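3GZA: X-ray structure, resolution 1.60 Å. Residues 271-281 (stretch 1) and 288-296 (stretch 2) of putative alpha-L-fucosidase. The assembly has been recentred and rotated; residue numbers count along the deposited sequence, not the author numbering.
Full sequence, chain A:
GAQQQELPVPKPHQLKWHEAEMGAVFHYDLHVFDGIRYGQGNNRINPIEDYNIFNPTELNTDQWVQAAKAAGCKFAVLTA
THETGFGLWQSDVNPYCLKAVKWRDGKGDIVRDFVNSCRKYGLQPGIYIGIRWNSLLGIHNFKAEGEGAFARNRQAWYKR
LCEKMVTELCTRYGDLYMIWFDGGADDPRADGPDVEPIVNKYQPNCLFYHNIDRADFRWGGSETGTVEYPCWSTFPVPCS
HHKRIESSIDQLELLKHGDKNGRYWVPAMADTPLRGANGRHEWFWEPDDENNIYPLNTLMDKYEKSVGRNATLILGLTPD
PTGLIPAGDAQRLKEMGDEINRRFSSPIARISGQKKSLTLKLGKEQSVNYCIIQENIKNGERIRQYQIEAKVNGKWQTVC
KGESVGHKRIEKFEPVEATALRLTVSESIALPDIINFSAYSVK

Stretch 1 271-281: DTPLRGANGRH
Stretch 2 288-296: DDENNIYPL

Two segments of one chain, mostly loop and turn, bury 725 Å² between them, and backbone atoms set the register: the CA atoms of Arg 275 and Ile 293 lie 4.1 Å apart, those of Ala 277 and Asn 292 4.7 Å.

Stretch 1 enters as a strand, Asp 271 to Pro 273, with Asp 271 out of reach. Thr 272 (phi/psi -165/144, chi1 t) points toward stretch 2; its OG1 donates to Pro 273 O at 2.9 Å and lies at the edge of the Tyr 294 ring, 3.5 Å from Tyr 294 CE2. One water bridges the hydroxyls, 2.8 Å from Thr 272 OG1 and 2.6 Å from Tyr 294 OH.

Leu 274 (-66/-37, chi t, p) leaves the strand. Its carbonyl accepts the first register bond, Tyr 294 N to Leu 274 O at 2.9 Å, and a CA-H...O contact from Ile 293 CA to Leu 274 O at 3.5 Å. Ile 293 (-69/141, chi p, t) nevertheless aims its CA-to-CB bond away, and Ile 293 CG2 packs 4.2 Å from Leu 274 CG.

Arg 275 (-87/71) is extended, chi1 to chi3 m, t, t. One guanidinium face is covered by Asp 289 C and Glu 290 CA, and waters make the polar links: one joins Arg 275 NH1 to Asp 289 OD2, another joins Arg 275 NH2 to Glu 290 OE2. At its base, Arg 275 CA makes a CA-H...O contact of 3.3 Å with Asn 292 O.

Gly 276 (-124/11) lies over the Tyr 294 face, its CA 3.9 Å from the ring centroid in a CH-pi contact. A CB here would come 2.4 Å from Tyr 294 CE2, a clash, so the ring's approach depends on a bare backbone. Tyr 294 (-61/137) has chi1 m and chi2 -59°.

Ala 277 (-92/165) supplies the second register bond, Ala 277 N to Asn 292 O at 3.0 Å, while Ala 277 CB sits 4.2 Å from both Tyr 294 CD1 and Pro 295 CD.

A type I' turn runs from Ala 277 to Arg 280, with Asn 278 at 59/31 and Gly 279 at 90/1; the latter angles themselves call for glycine. Asn 278 (chi1 m) donates from ND2 to Asn 292 OD1 at 2.9 Å.

Arg 280 (-97/167) curls back, chi1 to chi3 all m, to meet Asp 289 (-108/11, chi1 m) in a two-pronged salt bridge: Arg 280 NE to Asp 289 OD1 and Arg 280 NH2 to Asp 289 OD2, both 2.9 Å. Asn 292 (-104/12, chi1 m) braces the acid, donating from ND2 to Asp 289 OD1 at 2.8 Å. His 281 makes no contact.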

ATOM      1  N   ASP A 271     -22.498  -7.025  22.765  1.00 23.66           N
ATOM      2  CA  ASP A 271     -22.561  -6.781  21.339  1.00 24.56           C
ATOM      3  C   ASP A 271     -23.080  -7.998  20.590  1.00 25.00           C
ATOM      4  O   ASP A 271     -22.983  -9.120  21.098  1.00 24.66           O
ATOM      5  CB  ASP A 271     -21.239  -6.250  20.732  1.00 24.29           C
ATOM      6  CG  ASP A 271     -20.066  -7.222  20.753  1.00 27.10           C
ATOM      7  OD1 ASP A 271     -20.077  -8.302  21.359  1.00 26.62           O
ATOM      8  OD2 ASP A 271     -19.027  -6.835  20.125  1.00 26.76           O
ATOM      9  N   THR A 272     -23.626  -7.725  19.411  1.00 24.61           N
ATOM     10  CA  THR A 272     -24.113  -8.792  18.553  1.00 24.67           C
ATOM     11  C   THR A 272     -24.335  -8.249  17.160  1.00 24.87           C
ATOM     12  O   THR A 272     -24.718  -7.127  16.985  1.00 25.07           O
ATOM     13  CB  THR A 272     -25.455  -9.378  19.049  1.00 26.22           C
ATOM     14  OG1 THR A 272     -25.914 -10.429  18.165  1.00 25.91           O
ATOM     15  CG2 THR A 272     -26.575  -8.309  19.173  1.00 26.41           C
ATOM     16  N   PRO A 273     -24.059  -9.083  16.171  1.00 25.17           N
ATOM     17  CA  PRO A 273     -24.508  -8.688  14.838  1.00 24.53           C
ATOM     18  C   PRO A 273     -26.042  -8.697  14.830  1.00 25.57           C
ATOM     19  O   PRO A 273     -26.655  -9.474  15.567  1.00 24.55           O
ATOM     20  CB  PRO A 273     -24.040  -9.830  13.941  1.00 26.49           C
ATOM     21  CG  PRO A 273     -23.539 -10.849  14.750  1.00 28.51           C
ATOM     22  CD  PRO A 273     -23.381 -10.397  16.171  1.00 25.56           C
ATOM     23  N   LEU A 274     -26.651  -7.815  14.035  1.00 24.49           N
ATOM     24  CA  LEU A 274     -28.090  -7.918  13.794  1.00 24.13           C
ATOM     25  C   LEU A 274     -28.411  -9.201  13.011  1.00 23.40           C
ATOM     26  O   LEU A 274     -29.427  -9.848  13.257  1.00 23.39           O
ATOM     27  CB  LEU A 274     -28.567  -6.693  13.027  1.00 24.59           C
ATOM     28  CG  LEU A 274     -30.023  -6.691  12.605  1.00 24.31           C
ATOM     29  CD1 LEU A 274     -30.998  -6.808  13.829  1.00 25.97           C
ATOM     30  CD2 LEU A 274     -30.345  -5.435  11.736  1.00 25.11           C
ATOM     31  N   ARG A 275     -27.526  -9.561  12.082  1.00 24.16           N
ATOM     32  CA  ARG A 275     -27.683 -10.714  11.236  1.00 24.14           C
ATOM     33  C   ARG A 275     -27.114 -11.955  11.925  1.00 24.92           C
ATOM     34  O   ARG A 275     -26.061 -12.527  11.540  1.00 25.45           O
ATOM     35  CB  ARG A 275     -27.032 -10.469   9.905  1.00 23.31           C
ATOM     36  CG  ARG A 275     -27.813  -9.448   9.081  1.00 22.91           C
ATOM     37  CD  ARG A 275     -27.143  -9.075   7.765  1.00 25.17           C
ATOM     38  NE  ARG A 275     -28.105  -8.349   6.923  1.00 24.51           N
ATOM     39  CZ  ARG A 275     -28.187  -8.420   5.594  1.00 24.89           C
ATOM     40  NH1 ARG A 275     -27.306  -9.108   4.880  1.00 25.20           N
ATOM     41  NH2 ARG A 275     -29.169  -7.782   4.961  1.00 25.74           N
ATOM     42  N   GLY A 276     -27.847 -12.379  12.954  1.00 24.24           N
ATOM     43  CA  GLY A 276     -27.426 -13.500  13.792  1.00 25.06           C
ATOM     44  C   GLY A 276     -28.409 -14.645  13.902  1.00 24.53           C
ATOM     45  O   GLY A 276     -28.228 -15.521  14.732  1.00 24.15           O
ATOM     46  N   ALA A 277     -29.456 -14.680  13.079  1.00 22.65           N
ATOM     47  CA  ALA A 277     -30.435 -15.722  13.102  1.00 23.00           C
ATOM     48  C   ALA A 277     -30.105 -16.864  12.134  1.00 22.26           C
ATOM     49  O   ALA A 277     -29.227 -16.742  11.300  1.00 22.47           O
ATOM     50  CB  ALA A 277     -31.860 -15.133  12.733  1.00 22.58           C
ATOM     51  N   ASN A 278     -30.800 -17.967  12.341  1.00 22.46           N
ATOM     52  CA  ASN A 278     -30.797 -19.127  11.475  1.00 22.39           C
ATOM     53  C   ASN A 278     -29.420 -19.735  11.307  1.00 23.21           C
ATOM     54  O   ASN A 278     -29.111 -20.311  10.274  1.00 23.78           O
ATOM     55  CB  ASN A 278     -31.376 -18.719  10.111  1.00 22.86           C
ATOM     56  CG  ASN A 278     -32.791 -18.128  10.239  1.00 24.79           C
ATOM     57  OD1 ASN A 278     -33.604 -18.624  11.003  1.00 23.96           O
ATOM     58  ND2 ASN A 278     -33.077 -17.064   9.481  1.00 23.24           N
ATOM     59  N   GLY A 279     -28.616 -19.612  12.357  1.00 22.44           N
ATOM     60  CA  GLY A 279     -27.283 -20.239  12.348  1.00 23.23           C
ATOM     61  C   GLY A 279     -26.185 -19.376  11.817  1.00 23.47           C
ATOM     62  O   GLY A 279     -25.026 -19.822  11.699  1.00 24.68           O
ATOM     63  N   ARG A 280     -26.517 -18.139  11.441  1.00 22.78           N
ATOM     64  CA  ARG A 280     -25.545 -17.166  10.982  1.00 22.40           C
ATOM     65  C   ARG A 280     -25.127 -16.226  12.117  1.00 23.75           C
ATOM     66  O   ARG A 280     -25.723 -16.215  13.192  1.00 25.03           O
ATOM     67  CB  ARG A 280     -26.106 -16.359   9.818  1.00 23.45           C
ATOM     68  CG  ARG A 280     -26.536 -17.230   8.671  1.00 23.90           C
ATOM     69  CD  ARG A 280     -25.368 -17.672   7.801  1.00 26.28           C
ATOM     70  NE  ARG A 280     -24.832 -16.594   6.973  1.00 26.30           N
ATOM     71  CZ  ARG A 280     -23.608 -16.545   6.459  1.00 26.51           C
ATOM     72  NH1 ARG A 280     -22.695 -17.465   6.745  1.00 29.16           N
ATOM     73  NH2 ARG A 280     -23.256 -15.511   5.749  1.00 26.26           N
ATOM     74  N   HIS A 281     -24.063 -15.477  11.884  1.00 23.51           N
ATOM     75  CA  HIS A 281     -23.516 -14.536  12.884  1.00 23.92           C
ATOM     76  C   HIS A 281     -22.600 -13.609  12.104  1.00 24.65           C
ATOM     77  O   HIS A 281     -21.351 -13.748  12.153  1.00 26.02           O
ATOM     78  CB  HIS A 281     -22.782 -15.338  13.973  1.00 24.76           C
ATOM     79  CG  HIS A 281     -22.321 -14.535  15.148  1.00 24.21           C
ATOM     80  ND1 HIS A 281     -23.131 -14.282  16.230  1.00 23.57           N
ATOM     81  CD2 HIS A 281     -21.151 -13.902  15.388  1.00 24.15           C
ATOM     82  CE1 HIS A 281     -22.467 -13.517  17.094  1.00 24.41           C
ATOM     83  NE2 HIS A 281     -21.262 -13.279  16.606  1.00 23.94           N
ATOM     84  N   ASP A 288     -27.376 -13.109   0.264  1.00 26.27           N
ATOM     85  CA  ASP A 288     -28.419 -14.014   0.742  1.00 26.02           C
ATOM     86  C   ASP A 288     -28.577 -14.115   2.270  1.00 24.12           C
ATOM     87  O   ASP A 288     -29.067 -15.133   2.774  1.00 24.76           O
ATOM     88  CB  ASP A 288     -28.210 -15.402   0.155  1.00 26.47           C
ATOM     89  CG  ASP A 288     -28.098 -15.375  -1.390  1.00 32.36           C
ATOM     90  OD1 ASP A 288     -29.027 -14.863  -2.051  1.00 38.67           O
ATOM     91  OD2 ASP A 288     -27.060 -15.825  -1.916  1.00 38.42           O
ATOM     92  N   ASP A 289     -28.305 -13.034   2.969  1.00 25.06           N
ATOM     93  CA  ASP A 289     -28.496 -12.985   4.408  1.00 24.76           C
ATOM     94  C   ASP A 289     -29.704 -12.101   4.796  1.00 24.87           C
ATOM     95  O   ASP A 289     -29.899 -11.843   5.981  1.00 25.44           O
ATOM     96  CB  ASP A 289     -27.243 -12.463   5.139  1.00 24.96           C
ATOM     97  CG  ASP A 289     -26.259 -13.563   5.489  1.00 25.08           C
ATOM     98  OD1 ASP A 289     -26.682 -14.735   5.644  1.00 25.10           O
ATOM     99  OD2 ASP A 289     -25.047 -13.228   5.596  1.00 25.98           O
ATOM    100  N   GLU A 290     -30.540 -11.703   3.832  1.00 25.94           N
ATOM    101  CA  GLU A 290     -31.664 -10.825   4.137  1.00 26.20           C
ATOM    102  C   GLU A 290     -32.576 -11.363   5.219  1.00 26.55           C
ATOM    103  O   GLU A 290     -33.143 -10.594   6.015  1.00 27.07           O
ATOM    104  CB  GLU A 290     -32.486 -10.522   2.877  1.00 27.56           C
ATOM    105  CG  GLU A 290     -31.760  -9.647   1.882  1.00 28.60           C
ATOM    106  CD  GLU A 290     -30.646 -10.329   1.100  1.00 28.50           C
ATOM    107  OE1 GLU A 290     -30.676 -11.612   1.036  1.00 26.59           O
ATOM    108  OE2 GLU A 290     -29.784  -9.558   0.548  1.00 28.18           O
ATOM    109  N   ASN A 291     -32.759 -12.662   5.234  1.00 25.78           N
ATOM    110  CA  ASN A 291     -33.695 -13.252   6.147  1.00 26.66           C
ATOM    111  C   ASN A 291     -33.050 -13.743   7.446  1.00 24.54           C
ATOM    112  O   ASN A 291     -33.741 -14.392   8.206  1.00 24.68           O
ATOM    113  CB  ASN A 291     -34.489 -14.318   5.431  1.00 27.54           C
ATOM    114  CG  ASN A 291     -35.501 -13.683   4.417  1.00 31.16           C
ATOM    115  OD1 ASN A 291     -36.170 -12.688   4.739  1.00 40.03           O
ATOM    116  ND2 ASN A 291     -35.561 -14.214   3.215  1.00 38.66           N
ATOM    117  N   ASN A 292     -31.773 -13.392   7.668  1.00 24.02           N
ATOM    118  CA  ASN A 292     -31.029 -13.849   8.821  1.00 24.35           C
ATOM    119  C   ASN A 292     -30.881 -12.778   9.869  1.00 24.27           C
ATOM    120  O   ASN A 292     -30.154 -12.925  10.808  1.00 25.00           O
ATOM    121  CB  ASN A 292     -29.713 -14.440   8.371  1.00 23.94           C
ATOM    122  CG  ASN A 292     -29.946 -15.654   7.480  1.00 23.69           C
ATOM    123  OD1 ASN A 292     -30.897 -16.403   7.673  1.00 24.20           O
ATOM    124  ND2 ASN A 292     -29.074 -15.863   6.500  1.00 26.78           N
ATOM    125  N   ILE A 293     -31.641 -11.699   9.694  1.00 25.40           N
ATOM    126  CA  ILE A 293     -31.747 -10.685  10.742  1.00 23.89           C
ATOM    127  C   ILE A 293     -32.518 -11.259  11.939  1.00 22.97           C
ATOM    128  O   ILE A 293     -33.418 -12.062  11.770  1.00 23.52           O
ATOM    129  CB  ILE A 293     -32.468  -9.386  10.263  1.00 25.19           C
ATOM    130  CG1 ILE A 293     -33.818  -9.679   9.667  1.00 26.69           C
ATOM    131  CG2 ILE A 293     -31.560  -8.648   9.258  1.00 25.36           C
ATOM    132  CD1 ILE A 293     -34.629  -8.416   9.229  1.00 27.57           C
ATOM    133  N   TYR A 294     -32.097 -10.926  13.162  1.00 22.93           N
ATOM    134  CA  TYR A 294     -32.809 -11.423  14.323  1.00 23.65           C
ATOM    135  C   TYR A 294     -34.249 -10.958  14.379  1.00 23.42           C
ATOM    136  O   TYR A 294     -34.525  -9.797  14.092  1.00 24.97           O
ATOM    137  CB  TYR A 294     -32.127 -10.963  15.628  1.00 22.92           C
ATOM    138  CG  TYR A 294     -30.969 -11.842  16.125  1.00 23.08           C
ATOM    139  CD1 TYR A 294     -31.183 -13.158  16.400  1.00 23.29           C
ATOM    140  CD2 TYR A 294     -29.719 -11.326  16.301  1.00 24.54           C
ATOM    141  CE1 TYR A 294     -30.166 -13.976  16.846  1.00 24.18           C
ATOM    142  CE2 TYR A 294     -28.693 -12.104  16.768  1.00 25.24           C
ATOM    143  CZ  TYR A 294     -28.916 -13.428  17.046  1.00 23.58           C
ATOM    144  OH  TYR A 294     -27.896 -14.264  17.559  1.00 23.76           O
ATOM    145  N   PRO A 295     -35.177 -11.857  14.717  1.00 22.58           N
ATOM    146  CA  PRO A 295     -36.537 -11.429  15.002  1.00 23.02           C
ATOM    147  C   PRO A 295     -36.617 -10.396  16.113  1.00 23.54           C
ATOM    148  O   PRO A 295     -35.753 -10.347  17.022  1.00 23.95           O
ATOM    149  CB  PRO A 295     -37.220 -12.730  15.452  1.00 24.76           C
ATOM    150  CG  PRO A 295     -36.465 -13.752  14.813  1.00 25.41           C
ATOM    151  CD  PRO A 295     -35.086 -13.338  14.718  1.00 23.32           C
ATOM    152  N   LEU A 296     -37.666  -9.585  16.068  1.00 24.06           N
ATOM    153  CA  LEU A 296     -37.886  -8.580  17.100  1.00 25.14           C
ATOM    154  C   LEU A 296     -37.943  -9.184  18.499  1.00 24.87           C
ATOM    155  O   LEU A 296     -37.377  -8.608  19.429  1.00 25.70           O
ATOM    156  CB  LEU A 296     -39.204  -7.826  16.798  1.00 24.68           C
ATOM    157  CG  LEU A 296     -39.623  -6.773  17.847  1.00 27.33           C
ATOM    158  CD1 LEU A 296     -38.615  -5.683  17.932  1.00 27.51           C
ATOM    159  CD2 LEU A 296     -41.029  -6.231  17.583  1.00 26.59           C
TER
HETATM  160  O   HOH W   1     -25.572 -13.201  18.234  1.00 15.69           O
HETATM  161  O   HOH W   2     -24.683 -10.493   5.877  1.00 12.26           O
HETATM  162  O   HOH W   3     -27.721 -10.264   2.240  1.00 12.96           O
HETATM  163  O   HOH W   4     -29.359  -7.286   1.940  1.00 14.19           O